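Long-range contacts in shikimate 5-dehydrogenase AroE (5-dehydroshikimate reductase) (Mycobacterium tuberculosis, PDB 4P4N), which probably catalyses the NADP-dependent reduction of 3-dehydroshikimate to shikimate, the fourth of the seven steps leading to chorismate: residues A76-A81 against V93-G98; G68-L73 against V86-T91; G9-P14 against E39-G44. All coordinates share one frame; numbering follows the deposited sequence.

Interaction 1. Residues A76-A81 against V93-G98; sequences ADERTA and VRTPHG
The imidazole of His97 meets Glu78 at its edge: OE1 of Glu78 lies near the ring plane, 4.3 Å from CE1 of His97. Asp77 comes to the same ring obliquely, its OD1 4.2 Å from His97 ND1, too far for a bond; a nearby carboxylate might favour protonation of the ring, although its charge is not seen. The other oxygen of Asp77 rests on bare backbone, with OD2 3.2 Å from the CA of Gly98. With chi1 at 42°, CG of Asp77 sits between its own backbone N and carbonyl carbon, which carries OD2 over to the turn, where the backbone N of Trp99 donates to it. Residues 95-98 form the hairpin turn between the antiparallel strands 91-94 and 99-102, and strand 78-79 lies at the outer edge of this mixed sheet, beside strand 99-102. Thr95 suits the turn because its hydroxyl makes an ST motif: OG1 accepts from Gly98 N at 3.0 Å, while Thr95 N donates to Gly98 O at 2.8 Å. Gly98 has no side chain, so the carboxylate of Asp77 can lie against its CA. Glu78 stretches out, its OE1 4.4 Å from CG2 of Thr95, and its OE2 forms a salt bridge with Arg100.

Interaction 2. Residues G68-L73 against V86-T91; sequences GKFAAL and VGSANT
Lys69 and Ala89 join the first turn of helix 69-75 to the irregular link 87-90, between helix 81-86 and strand 91-94 of the mixed sheet in the substrate-binding domain. One backbone hydrogen bond makes the join: Ala89 N donates to Lys69 O at 2.8 Å, nearly straight at 169°, with the donor tilted 33° from the carbonyl plane. The same oxygen receives a weak helical bond from Leu73 N, so a carbonyl of the first turn serves both helix and link. Beside it, the CA of Lys69 makes a C-H...O contact with Ala89 O at 3.2 Å.

Among the charged and polar side chains, Lys69 runs extended alongside Asn90, pointing the same way, with CE 3.8 Å from Asn90 CB. Its methylenes thus supply the apolar contact, while NZ continues to a salt bridge with Asp105. The Asn90 amide reaches beyond the pair, where OD1 accepts from Thr104 N and from Thr91 OG1, the hydroxyl standing above the carbonyl plane.

Apolar packing sets Ala72 and Leu73 of the helix against Ala89 of the link. Ala89 CB lies 4.1 Å from Leu73 CB and also faces Ala72 CB, and the short side chains of the two alanines let helix and link come close. Leu73 swings CG away from its backbone N (chi1 -175°), laying CD1 against the peptide between Gly87 and Ser88. Gly87, just past helix 81-86, has a positive phi, readily adopted by glycine.

The Phe70 ring takes the outer side of the link. CB of Ser88 approaches it obliquely, and the carbonyl oxygen of Gly87 meets the ring edge, 3.3 Å from Phe70 CD1.

Interaction 3. Residues G9-P14 against E39-G44; sequences GVLGSP and ERIECG
Ser13 and Glu42 make the one side-chain hydrogen bond between these segments: OG of Ser13 donates to OE2 of Glu42 at 2.5 Å, a very short separation. It meets the carboxylate on its syn side, 25° out of plane. Glu42 bends at chi2 (73°), bringing its carboxylate back to the serine although its CB points away from the partner segment.

Four backbone bonds precede this pair. Glu39 O accepts from Val10 N, Val10 O from Ile41 N at 2.9 Å, and Ile41 O from Gly12 N. The donors to Val10 and Ile41 lie almost along the C=O axis. At the strand ends the pattern changes: Cys43 N reaches Gly12 O at 2.7 Å, but from above the carbonyl plane, as the chain at Cys43 leaves the strand. Gly9 suits its position, since a side chain there would collide with Glu39 O.

Around this backbone the two faces differ. Leu11 and Ile41 share one face, standing side by side and pointing the same way, with their CD1 atoms 3.7 Å apart. Cys43, just beyond the strand end, adds its CB 4.0 Å from Leu11 CG, and Leu48 of helix 48-53 packs on both Leu11 and Cys43. On the other face Val10 CG1 lies 3.9 Å from Arg40 CA, while the guanidinium group of Arg40 reaches toward the chain before and within helix 20-30, with NE donating to Ser18 O.

The strand axes approach to 4.7 Å at 20°, and strand 7-12, helix 20-30 and strand 37-42 together form the parallel beta-alpha-beta unit at one edge of the mixed sheet of the substrate-binding domain.

In the fold
Interactions 1 and 3 belong to the same mixed sheet but to its two ends, their centres about 20 Å apart. Interaction 3 joins neighbouring parallel strands through regular backbone bonding, with Leu11 and Cys43 packed under helix 48-53. Interaction 1, farthest of the three from the chain's centre, is a small, only partly buried meeting of acidic side chains with a hairpin turn. Interaction 2 lies nearest the centre, about 11 Å away, and packs a helix on an irregular link through alanines, a leucine and one backbone bond. It touches interaction 1, since Arg79 NE probably bonds Leu73 O where helix 69-75 gives way to strand 78-79.

Interaction 1. Residues A76-A81 against V93-G98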
ATOM      1  N   ALA A  76      16.448   9.326  -2.951  1.00 16.05           N
ATOM      2  CA  ALA A  76      16.135  10.524  -2.186  1.00 14.09           C
ATOM      3  C   ALA A  76      17.297  10.865  -1.278  1.00 15.90           C
ATOM      4  O   ALA A  76      18.026   9.977  -0.811  1.00 13.93           O
ATOM      5  CB  ALA A  76      14.883  10.322  -1.374  1.00 12.01           C
ATOM      6  N   ASP A  77      17.475  12.156  -1.029  1.00 15.50           N
ATOM      7  CA  ASP A  77      18.497  12.604  -0.101  1.00 17.77           C
ATOM      8  C   ASP A  77      17.903  12.802   1.287  1.00 19.34           C
ATOM      9  O   ASP A  77      18.632  12.972   2.265  1.00 19.50           O
ATOM     10  CB  ASP A  77      19.137  13.894  -0.598  1.00 23.78           C
ATOM     11  CG  ASP A  77      18.127  14.859  -1.157  1.00 28.09           C
ATOM     12  OD1 ASP A  77      17.548  15.626  -0.363  1.00 32.65           O
ATOM     13  OD2 ASP A  77      17.906  14.851  -2.392  1.00 27.88           O
ATOM     14  N   GLU A  78      16.580  12.758   1.367  1.00 16.49           N
ATOM     15  CA  GLU A  78      15.874  12.935   2.635  1.00 20.66           C
ATOM     16  C   GLU A  78      14.777  11.871   2.706  1.00 17.84           C
ATOM     17  O   GLU A  78      14.112  11.605   1.701  1.00 15.53           O
ATOM     18  CB  GLU A  78      15.291  14.348   2.658  1.00 24.21           C
ATOM     19  CG  GLU A  78      14.404  14.700   3.810  1.00 31.59           C
ATOM     20  CD  GLU A  78      13.966  16.156   3.740  1.00 37.78           C
ATOM     21  OE1 GLU A  78      14.633  16.957   3.030  1.00 37.71           O
ATOM     22  OE2 GLU A  78      12.952  16.497   4.388  1.00 40.12           O
ATOM     23  N   ARG A  79      14.590  11.238   3.869  1.00 13.20           N
ATOM     24  CA  ARG A  79      13.602  10.161   3.968  1.00 10.95           C
ATOM     25  C   ARG A  79      12.787  10.348   5.238  1.00 13.92           C
ATOM     26  O   ARG A  79      13.334  10.714   6.270  1.00 14.56           O
ATOM     27  CB  ARG A  79      14.298   8.793   3.981  1.00 12.96           C
ATOM     28  CG  ARG A  79      15.146   8.536   2.747  1.00 15.11           C
ATOM     29  CD  ARG A  79      16.401   7.744   3.067  1.00 17.18           C
ATOM     30  NE  ARG A  79      17.256   7.620   1.882  1.00 16.80           N
ATOM     31  CZ  ARG A  79      18.567   7.835   1.870  1.00 14.38           C
ATOM     32  NH1 ARG A  79      19.206   8.162   2.984  1.00 13.36           N
ATOM     33  NH2 ARG A  79      19.244   7.708   0.737  1.00 13.00           N
ATOM     34  N   THR A  80      11.481  10.124   5.170  1.00 13.48           N
ATOM     35  CA  THR A  80      10.663  10.242   6.380  1.00 15.04           C
ATOM     36  C   THR A  80      10.932   9.058   7.309  1.00 13.35           C
ATOM     37  O   THR A  80      11.365   7.994   6.858  1.00 12.08           O
ATOM     38  CB  THR A  80       9.179  10.303   6.052  1.00 14.92           C
ATOM     39  OG1 THR A  80       8.775   9.063   5.458  1.00 16.58           O
ATOM     40  CG2 THR A  80       8.889  11.473   5.086  1.00 13.01           C
ATOM     41  N   ALA A  81      10.693   9.246   8.601  1.00 12.41           N
ATOM     42  CA  ALA A  81      10.901   8.173   9.567  1.00 17.74           C
ATOM     43  C   ALA A  81      10.084   6.932   9.173  1.00 17.06           C
ATOM     44  O   ALA A  81      10.557   5.799   9.276  1.00 16.72           O
ATOM     45  CB  ALA A  81      10.523   8.653  10.974  1.00 20.33           C
ATOM     46  N   VAL A  93       9.089  13.562  -3.367  1.00 11.70           N
ATOM     47  CA  VAL A  93       8.598  14.939  -3.414  1.00 13.13           C
ATOM     48  C   VAL A  93       9.772  15.858  -3.645  1.00 12.25           C
ATOM     49  O   VAL A  93      10.786  15.735  -2.964  1.00 13.36           O
ATOM     50  CB  VAL A  93       7.918  15.328  -2.093  1.00 15.99           C
ATOM     51  CG1 VAL A  93       7.479  16.798  -2.134  1.00 18.86           C
ATOM     52  CG2 VAL A  93       6.722  14.435  -1.842  1.00 17.42           C
ATOM     53  N   ARG A  94       9.661  16.768  -4.610  1.00 12.02           N
ATOM     54  CA  ARG A  94      10.763  17.688  -4.847  1.00 16.58           C
ATOM     55  C   ARG A  94      10.895  18.686  -3.686  1.00 16.29           C
ATOM     56  O   ARG A  94       9.882  19.219  -3.194  1.00 16.97           O
ATOM     57  CB  ARG A  94      10.604  18.422  -6.190  1.00 16.69           C
ATOM     58  CG  ARG A  94      11.892  19.096  -6.627  1.00 20.24           C
ATOM     59  CD  ARG A  94      11.717  20.019  -7.827  1.00 24.92           C
ATOM     60  NE  ARG A  94      11.721  19.316  -9.114  1.00 25.70           N
ATOM     61  CZ  ARG A  94      12.807  18.803  -9.683  1.00 27.05           C
ATOM     62  NH1 ARG A  94      13.987  18.889  -9.079  1.00 24.23           N
ATOM     63  NH2 ARG A  94      12.713  18.198 -10.858  1.00 28.74           N
ATOM     64  N   THR A  95      12.136  18.898  -3.241  1.00 14.49           N
ATOM     65  CA  THR A  95      12.473  19.879  -2.216  1.00 20.56           C
ATOM     66  C   THR A  95      13.470  20.858  -2.847  1.00 27.42           C
ATOM     67  O   THR A  95      14.028  20.554  -3.900  1.00 30.55           O
ATOM     68  CB  THR A  95      13.127  19.194  -1.002  1.00 21.24           C
ATOM     69  OG1 THR A  95      14.456  18.778  -1.350  1.00 20.47           O
ATOM     70  CG2 THR A  95      12.298  17.987  -0.552  1.00 18.87           C
ATOM     71  N   PRO A  96      13.707  22.025  -2.215  1.00 35.14           N
ATOM     72  CA  PRO A  96      14.577  23.032  -2.842  1.00 39.58           C
ATOM     73  C   PRO A  96      15.888  22.492  -3.420  1.00 43.62           C
ATOM     74  O   PRO A  96      16.245  22.837  -4.553  1.00 46.26           O
ATOM     75  CB  PRO A  96      14.863  23.993  -1.689  1.00 42.00           C
ATOM     76  CG  PRO A  96      13.595  23.986  -0.917  1.00 41.48           C
ATOM     77  CD  PRO A  96      13.069  22.559  -0.995  1.00 37.57           C
ATOM     78  N   HIS A  97      16.574  21.639  -2.665  1.00 43.72           N
ATOM     79  CA  HIS A  97      17.861  21.102  -3.098  1.00 46.39           C
ATOM     80  C   HIS A  97      17.799  19.671  -3.648  1.00 41.70           C
ATOM     81  O   HIS A  97      18.684  19.269  -4.408  1.00 42.67           O
ATOM     82  CB  HIS A  97      18.874  21.179  -1.953  1.00 53.75           C
ATOM     83  CG  HIS A  97      18.282  20.887  -0.608  1.00 59.55           C
ATOM     84  ND1 HIS A  97      17.379  19.867  -0.398  1.00 59.14           N
ATOM     85  CD2 HIS A  97      18.454  21.490   0.593  1.00 63.00           C
ATOM     86  CE1 HIS A  97      17.023  19.850   0.874  1.00 60.81           C
ATOM     87  NE2 HIS A  97      17.662  20.825   1.498  1.00 62.74           N
ATOM     88  N   GLY A  98      16.770  18.905  -3.277  1.00 34.53           N
ATOM     89  CA  GLY A  98      16.690  17.516  -3.714  1.00 27.36           C
ATOM     90  C   GLY A  98      15.319  16.859  -3.708  1.00 23.72           C
ATOM     91  O   GLY A  98      14.331  17.417  -4.202  1.00 20.39           O
TER

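Interaction 2. Residues G68-L73 against V86-T91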
ATOM      1  N   GLY A  68      10.062  -0.147  -8.208  1.00 11.17           N
ATOM      2  CA  GLY A  68      11.012   0.902  -7.881  1.00 10.62           C
ATOM      3  C   GLY A  68      11.039   1.451  -6.467  1.00 13.66           C
ATOM      4  O   GLY A  68      11.747   2.422  -6.209  1.00 11.62           O
ATOM      5  N   LYS A  69      10.298   0.848  -5.539  1.00 13.22           N
ATOM      6  CA  LYS A  69      10.124   1.484  -4.234  1.00 13.32           C
ATOM      7  C   LYS A  69      11.394   1.474  -3.361  1.00 11.61           C
ATOM      8  O   LYS A  69      11.563   2.324  -2.475  1.00 11.20           O
ATOM      9  CB  LYS A  69       8.928   0.871  -3.475  1.00 10.26           C
ATOM     10  CG  LYS A  69       7.553   1.126  -4.121  1.00 11.03           C
ATOM     11  CD  LYS A  69       6.406   0.615  -3.202  1.00 16.79           C
ATOM     12  CE  LYS A  69       5.023   0.731  -3.852  1.00 19.03           C
ATOM     13  NZ  LYS A  69       3.945  -0.015  -3.075  1.00 18.00           N
ATOM     14  N   PHE A  70      12.276   0.512  -3.590  1.00 10.36           N
ATOM     15  CA  PHE A  70      13.523   0.468  -2.830  1.00 14.16           C
ATOM     16  C   PHE A  70      14.521   1.449  -3.423  1.00 13.63           C
ATOM     17  O   PHE A  70      15.204   2.171  -2.697  1.00 15.66           O
ATOM     18  CB  PHE A  70      14.064  -0.970  -2.766  1.00 14.45           C
ATOM     19  CG  PHE A  70      13.060  -1.934  -2.204  1.00 15.31           C
ATOM     20  CD1 PHE A  70      12.857  -2.013  -0.827  1.00 15.56           C
ATOM     21  CD2 PHE A  70      12.247  -2.684  -3.044  1.00 17.55           C
ATOM     22  CE1 PHE A  70      11.905  -2.868  -0.300  1.00 15.87           C
ATOM     23  CE2 PHE A  70      11.283  -3.547  -2.524  1.00 19.50           C
ATOM     24  CZ  PHE A  70      11.120  -3.638  -1.142  1.00 19.75           C
ATOM     25  N   ALA A  71      14.557   1.507  -4.749  1.00 11.85           N
ATOM     26  CA  ALA A  71      15.402   2.469  -5.456  1.00 13.79           C
ATOM     27  C   ALA A  71      14.954   3.897  -5.164  1.00 10.48           C
ATOM     28  O   ALA A  71      15.774   4.817  -5.114  1.00 10.44           O
ATOM     29  CB  ALA A  71      15.365   2.201  -6.961  1.00 11.02           C
ATOM     30  N   ALA A  72      13.650   4.080  -4.976  1.00  9.74           N
ATOM     31  CA  ALA A  72      13.108   5.397  -4.669  1.00 11.48           C
ATOM     32  C   ALA A  72      13.636   5.863  -3.327  1.00 11.78           C
ATOM     33  O   ALA A  72      14.045   7.024  -3.181  1.00  8.99           O
ATOM     34  CB  ALA A  72      11.579   5.368  -4.670  1.00  8.50           C
ATOM     35  N   LEU A  73      13.646   4.960  -2.344  1.00 12.18           N
ATOM     36  CA  LEU A  73      14.154   5.332  -1.023  1.00 11.81           C
ATOM     37  C   LEU A  73      15.637   5.730  -1.106  1.00 11.64           C
ATOM     38  O   LEU A  73      16.040   6.724  -0.487  1.00 10.91           O
ATOM     39  CB  LEU A  73      13.920   4.210   0.014  1.00 13.13           C
ATOM     40  CG  LEU A  73      14.311   4.525   1.472  1.00 17.10           C
ATOM     41  CD1 LEU A  73      13.516   3.680   2.439  1.00 15.94           C
ATOM     42  CD2 LEU A  73      15.799   4.292   1.743  1.00 18.68           C
ATOM     43  N   VAL A  86       9.551   1.226   7.196  1.00 17.84           N
ATOM     44  CA  VAL A  86       9.110   0.119   6.344  1.00 18.20           C
ATOM     45  C   VAL A  86      10.166  -0.341   5.342  1.00 17.98           C
ATOM     46  O   VAL A  86      10.068  -1.444   4.792  1.00 17.69           O
ATOM     47  CB  VAL A  86       7.738   0.372   5.662  1.00 18.44           C
ATOM     48  CG1 VAL A  86       6.648   0.539   6.714  1.00 18.13           C
ATOM     49  CG2 VAL A  86       7.786   1.591   4.731  1.00 16.52           C
ATOM     50  N   GLY A  87      11.174   0.494   5.105  1.00 15.91           N
ATOM     51  CA  GLY A  87      12.276   0.106   4.242  1.00 14.56           C
ATOM     52  C   GLY A  87      12.135   0.370   2.741  1.00 14.48           C
ATOM     53  O   GLY A  87      12.927  -0.147   1.947  1.00 14.06           O
ATOM     54  N   SER A  88      11.145   1.167   2.343  1.00 12.91           N
ATOM     55  CA  SER A  88      10.958   1.500   0.927  1.00 13.03           C
ATOM     56  C   SER A  88      10.079   2.739   0.817  1.00 12.75           C
ATOM     57  O   SER A  88       9.490   3.176   1.816  1.00 10.71           O
ATOM     58  CB  SER A  88      10.302   0.335   0.176  1.00 14.98           C
ATOM     59  OG  SER A  88       8.957   0.157   0.610  1.00 14.61           O
ATOM     60  N   ALA A  89       9.987   3.321  -0.381  1.00 11.86           N
ATOM     61  CA  ALA A  89       9.210   4.552  -0.548  1.00 12.82           C
ATOM     62  C   ALA A  89       8.329   4.490  -1.779  1.00 10.82           C
ATOM     63  O   ALA A  89       8.795   4.087  -2.847  1.00 11.96           O
ATOM     64  CB  ALA A  89      10.139   5.788  -0.609  1.00 10.93           C
ATOM     65  N   ASN A  90       7.056   4.870  -1.634  1.00  9.00           N
ATOM     66  CA  ASN A  90       6.170   4.952  -2.801  1.00 10.47           C
ATOM     67  C   ASN A  90       5.936   6.396  -3.248  1.00  9.71           C
ATOM     68  O   ASN A  90       5.095   6.662  -4.104  1.00  9.78           O
ATOM     69  CB  ASN A  90       4.816   4.283  -2.517  1.00 11.39           C
ATOM     70  CG  ASN A  90       3.937   5.120  -1.606  1.00 11.86           C
ATOM     71  OD1 ASN A  90       4.440   5.884  -0.783  1.00 11.01           O
ATOM     72  ND2 ASN A  90       2.614   4.990  -1.754  1.00 10.50           N
ATOM     73  N   THR A  91       6.677   7.327  -2.661  1.00  8.49           N
ATOM     74  CA  THR A  91       6.466   8.748  -2.917  1.00  7.85           C
ATOM     75  C   THR A  91       7.787   9.486  -2.957  1.00  9.32           C
ATOM     76  O   THR A  91       8.613   9.309  -2.058  1.00 11.96           O
ATOM     77  CB  THR A  91       5.594   9.365  -1.798  1.00 10.04           C
ATOM     78  OG1 THR A  91       4.425   8.555  -1.611  1.00 10.87           O
ATOM     79  CG2 THR A  91       5.163  10.793  -2.156  1.00  9.45           C
TER

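Interaction 3. Residues G9-P14 against E39-G44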
ATOM      1  N   GLY A   9       3.298  12.256 -11.628  1.00  9.12           N
ATOM      2  CA  GLY A   9       3.059  11.026 -12.343  1.00  9.34           C
ATOM      3  C   GLY A   9       3.328   9.819 -11.476  1.00 11.75           C
ATOM      4  O   GLY A   9       3.512   9.947 -10.255  1.00 10.53           O
ATOM      5  N   VAL A  10       3.328   8.644 -12.099  1.00 11.03           N
ATOM      6  CA  VAL A  10       3.596   7.414 -11.376  1.00 10.64           C
ATOM      7  C   VAL A  10       4.625   6.609 -12.153  1.00 13.13           C
ATOM      8  O   VAL A  10       4.535   6.478 -13.382  1.00 13.22           O
ATOM      9  CB  VAL A  10       2.312   6.598 -11.118  1.00  9.86           C
ATOM     10  CG1 VAL A  10       1.596   6.252 -12.442  1.00 10.07           C
ATOM     11  CG2 VAL A  10       2.640   5.327 -10.351  1.00  9.30           C
ATOM     12  N   LEU A  11       5.627   6.116 -11.430  1.00 12.56           N
ATOM     13  CA  LEU A  11       6.706   5.331 -12.002  1.00 12.91           C
ATOM     14  C   LEU A  11       6.515   3.857 -11.632  1.00 13.03           C
ATOM     15  O   LEU A  11       6.401   3.507 -10.448  1.00 11.77           O
ATOM     16  CB  LEU A  11       8.043   5.811 -11.426  1.00 16.68           C
ATOM     17  CG  LEU A  11       8.821   6.960 -12.079  1.00 24.75           C
ATOM     18  CD1 LEU A  11       7.955   8.148 -12.385  1.00 26.00           C
ATOM     19  CD2 LEU A  11       9.963   7.375 -11.147  1.00 26.25           C
ATOM     20  N   GLY A  12       6.505   2.983 -12.625  1.00 11.57           N
ATOM     21  CA  GLY A  12       6.369   1.567 -12.338  1.00 12.53           C
ATOM     22  C   GLY A  12       6.551   0.700 -13.558  1.00 14.97           C
ATOM     23  O   GLY A  12       6.605   1.200 -14.688  1.00 16.55           O
ATOM     24  N   SER A  13       6.663  -0.607 -13.331  1.00 13.63           N
ATOM     25  CA  SER A  13       6.716  -1.552 -14.436  1.00 16.05           C
ATOM     26  C   SER A  13       6.086  -2.874 -14.024  1.00 21.31           C
ATOM     27  O   SER A  13       6.632  -3.583 -13.167  1.00 19.94           O
ATOM     28  CB  SER A  13       8.159  -1.779 -14.890  1.00 18.39           C
ATOM     29  OG  SER A  13       8.206  -2.690 -15.993  1.00 22.10           O
ATOM     30  N   PRO A  14       4.942  -3.227 -14.641  1.00 22.89           N
ATOM     31  CA  PRO A  14       4.209  -2.489 -15.681  1.00 23.62           C
ATOM     32  C   PRO A  14       3.489  -1.277 -15.092  1.00 22.57           C
ATOM     33  O   PRO A  14       3.495  -1.108 -13.870  1.00 25.21           O
ATOM     34  CB  PRO A  14       3.186  -3.521 -16.181  1.00 27.32           C
ATOM     35  CG  PRO A  14       2.928  -4.391 -14.980  1.00 26.16           C
ATOM     36  CD  PRO A  14       4.266  -4.487 -14.275  1.00 25.51           C
ATOM     37  N   GLU A  39       1.194  11.602 -15.315  1.00 12.18           N
ATOM     38  CA  GLU A  39       1.444  10.666 -16.395  1.00 16.23           C
ATOM     39  C   GLU A  39       1.919   9.316 -15.879  1.00 16.18           C
ATOM     40  O   GLU A  39       2.610   9.235 -14.858  1.00 17.08           O
ATOM     41  CB  GLU A  39       2.485  11.271 -17.349  1.00 19.22           C
ATOM     42  CG  GLU A  39       2.024  12.610 -17.933  1.00 24.17           C
ATOM     43  CD  GLU A  39       3.079  13.330 -18.778  1.00 31.35           C
ATOM     44  OE1 GLU A  39       4.217  13.542 -18.287  1.00 27.83           O
ATOM     45  OE2 GLU A  39       2.746  13.716 -19.927  1.00 33.63           O
ATOM     46  N   ARG A  40       1.540   8.254 -16.588  1.00 17.32           N
ATOM     47  CA  ARG A  40       2.052   6.919 -16.293  1.00 14.42           C
ATOM     48  C   ARG A  40       3.374   6.727 -17.008  1.00 17.57           C
ATOM     49  O   ARG A  40       3.435   6.810 -18.234  1.00 17.85           O
ATOM     50  CB  ARG A  40       1.067   5.858 -16.785  1.00 13.78           C
ATOM     51  CG  ARG A  40      -0.358   6.028 -16.262  1.00 13.47           C
ATOM     52  CD  ARG A  40      -1.286   4.935 -16.843  1.00 16.19           C
ATOM     53  NE  ARG A  40      -2.650   5.097 -16.334  1.00 18.46           N
ATOM     54  CZ  ARG A  40      -3.549   5.916 -16.868  1.00 19.44           C
ATOM     55  NH1 ARG A  40      -3.232   6.646 -17.935  1.00 19.39           N
ATOM     56  NH2 ARG A  40      -4.760   6.013 -16.333  1.00 19.67           N
ATOM     57  N   ILE A  41       4.425   6.445 -16.244  1.00 15.03           N
ATOM     58  CA  ILE A  41       5.765   6.312 -16.804  1.00 16.74           C
ATOM     59  C   ILE A  41       6.305   4.903 -16.603  1.00 14.64           C
ATOM     60  O   ILE A  41       6.489   4.455 -15.469  1.00 15.90           O
ATOM     61  CB  ILE A  41       6.732   7.352 -16.175  1.00 20.95           C
ATOM     62  CG1 ILE A  41       6.177   8.770 -16.381  1.00 20.04           C
ATOM     63  CG2 ILE A  41       8.137   7.221 -16.765  1.00 22.11           C
ATOM     64  CD1 ILE A  41       6.832   9.845 -15.520  1.00 18.89           C
ATOM     65  N   GLU A  42       6.547   4.197 -17.702  1.00 16.06           N
ATOM     66  CA  GLU A  42       7.130   2.863 -17.613  1.00 16.75           C
ATOM     67  C   GLU A  42       8.534   2.981 -17.023  1.00 15.82           C
ATOM     68  O   GLU A  42       9.419   3.607 -17.615  1.00 17.74           O
ATOM     69  CB  GLU A  42       7.171   2.210 -18.997  1.00 20.12           C
ATOM     70  CG  GLU A  42       8.046   0.975 -19.081  1.00 22.65           C
ATOM     71  CD  GLU A  42       7.438  -0.231 -18.390  1.00 27.15           C
ATOM     72  OE1 GLU A  42       6.200  -0.291 -18.250  1.00 28.32           O
ATOM     73  OE2 GLU A  42       8.201  -1.138 -18.000  1.00 31.64           O
ATOM     74  N   CYS A  43       8.753   2.392 -15.856  1.00 13.77           N
ATOM     75  CA  CYS A  43      10.035   2.601 -15.200  1.00 15.61           C
ATOM     76  C   CYS A  43      10.363   1.501 -14.196  1.00 17.27           C
ATOM     77  O   CYS A  43       9.625   1.301 -13.227  1.00 15.69           O
ATOM     78  CB  CYS A  43      10.033   3.967 -14.500  1.00 14.82           C
ATOM     79  SG  CYS A  43      11.613   4.444 -13.750  1.00 20.56           S
ATOM     80  N   GLY A  44      11.468   0.801 -14.437  1.00 17.54           N
ATOM     81  CA  GLY A  44      11.972  -0.203 -13.510  1.00 21.43           C
ATOM     82  C   GLY A  44      12.906   0.355 -12.439  1.00 17.52           C
ATOM     83  O   GLY A  44      13.074   1.571 -12.309  1.00 15.78           O
TER